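Local coordinates for protein-tyrosine-phosphatase PTP1 (Arabidopsis thaliana, PDB 6KRW) that removes phosphate from phosphotyrosine in proteins, dephosphorylating MAP kinases such as MPK6 and so modulating plant defence, at residues Glu118-Trp121 / Glu122-Ile125. Residues are numbered along the deposited sequence; the frame is centred on the assembly and turned at random.
Sequences EDFW and EMVI
The backbone N of Glu-122 donates to the carbonyl O of Glu-118 at 2.8 Å, the shortest of four i+4 to i bonds of helix 117-126; Met-123, Val-124 and Ile-125 donate in the same way to Asp-119, Phe-120 and Trp-121. On this scaffold an apolar cluster forms between residues three and four positions apart. Val-124 brings its CG2 methyl over a face of the Phe-120 ring, 4.1 Å from the centroid and 26° off the normal, a CH-pi contact. Val-124 CG2 also lies 3.8 Å from Trp-121 CE3, so that one branch serves two rings. With CG anti to the backbone N (chi1 176°), the Phe-120 ring swings outward on the side of its carbonyl carbon, and chi2 turns a face to Val-124 one turn on. Phe-120 CD1 also meets Met-123 CE, the bent thioether end, at 4.0 Å. With an alanine in place of Phe-120, the CG2 methyl of Val-124 would probably lose the phenyl face and keep the indole alone of the two rings, and the Met-123 methyl would be freer to turn. Beyond the helix, Phe-120 and Val-124 pack on Ile-234 of strand 233-236, while Trp-121 rests on strands 163-172 and 178-186 and gives its NE1 proton to Tyr-150 O. Helix 117-126 thus shows the amphipathic packing of a helix against the central mixed beta-sheet of the classical tyrosine phosphatase fold.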
# COMPACT_ATOMS: atom_id res chain seq x y z
N GLU A 118 3.16 -18.24 -4.34
CA GLU A 118 1.88 -18.96 -4.14
C GLU A 118 1.18 -18.39 -2.90
O GLU A 118 -0.04 -18.15 -2.97
CB GLU A 118 2.07 -20.47 -4.00
CG GLU A 118 0.74 -21.21 -3.95
CD GLU A 118 0.85 -22.72 -3.84
OE1 GLU A 118 -0.20 -23.37 -3.63
OE2 GLU A 118 1.98 -23.24 -3.93
N ASP A 119 1.93 -18.14 -1.84
CA ASP A 119 1.37 -17.52 -0.61
C ASP A 119 0.70 -16.18 -0.94
O ASP A 119 -0.43 -15.91 -0.48
CB ASP A 119 2.46 -17.30 0.44
CG ASP A 119 3.04 -18.59 1.02
OD1 ASP A 119 2.38 -19.67 0.88
OD2 ASP A 119 4.15 -18.52 1.59
N PHE A 120 1.38 -15.36 -1.74
CA PHE A 120 0.83 -14.05 -2.13
C PHE A 120 -0.49 -14.21 -2.88
O PHE A 120 -1.47 -13.53 -2.55
CB PHE A 120 1.85 -13.28 -2.97
CG PHE A 120 1.32 -11.97 -3.49
CD1 PHE A 120 1.38 -10.82 -2.71
CD2 PHE A 120 0.77 -11.90 -4.77
CE1 PHE A 120 0.87 -9.62 -3.20
CE2 PHE A 120 0.26 -10.70 -5.24
CZ PHE A 120 0.34 -9.56 -4.48
N TRP A 121 -0.52 -15.04 -3.93
CA TRP A 121 -1.76 -15.17 -4.70
C TRP A 121 -2.86 -15.83 -3.88
O TRP A 121 -4.03 -15.47 -4.08
CB TRP A 121 -1.49 -15.88 -6.03
CG TRP A 121 -0.79 -14.97 -6.99
CD1 TRP A 121 0.47 -15.10 -7.49
CD2 TRP A 121 -1.33 -13.77 -7.56
NE1 TRP A 121 0.75 -14.07 -8.35
CE2 TRP A 121 -0.34 -13.24 -8.41
CE3 TRP A 121 -2.56 -13.10 -7.43
CZ2 TRP A 121 -0.54 -12.06 -9.12
CZ3 TRP A 121 -2.76 -11.93 -8.14
CH2 TRP A 121 -1.75 -11.42 -8.96
N GLU A 122 -2.49 -16.76 -2.98
CA GLU A 122 -3.49 -17.38 -2.09
C GLU A 122 -4.10 -16.27 -1.22
O GLU A 122 -5.33 -16.26 -1.05
CB GLU A 122 -2.84 -18.46 -1.25
CG GLU A 122 -3.84 -19.19 -0.39
CD GLU A 122 -4.73 -20.18 -1.11
OE1 GLU A 122 -4.29 -20.72 -2.11
OE2 GLU A 122 -5.85 -20.45 -0.61
N MET A 123 -3.26 -15.36 -0.73
CA MET A 123 -3.77 -14.21 0.08
C MET A 123 -4.72 -13.36 -0.77
O MET A 123 -5.79 -12.96 -0.31
CB MET A 123 -2.61 -13.36 0.58
CG MET A 123 -3.07 -12.15 1.35
SD MET A 123 -1.69 -11.19 2.04
CE MET A 123 -0.98 -10.51 0.53
N VAL A 124 -4.35 -13.07 -2.02
CA VAL A 124 -5.20 -12.24 -2.93
C VAL A 124 -6.58 -12.90 -3.06
O VAL A 124 -7.60 -12.20 -2.98
CB VAL A 124 -4.53 -12.08 -4.30
CG1 VAL A 124 -5.49 -11.47 -5.30
CG2 VAL A 124 -3.25 -11.29 -4.20
N ILE A 125 -6.60 -14.21 -3.31
CA ILE A 125 -7.89 -14.92 -3.49
C ILE A 125 -8.66 -14.93 -2.17
O ILE A 125 -9.85 -14.58 -2.17
CB ILE A 125 -7.65 -16.33 -4.04
CG1 ILE A 125 -7.01 -16.25 -5.43
CG2 ILE A 125 -8.94 -17.13 -4.04
CD1 ILE A 125 -6.55 -17.60 -5.96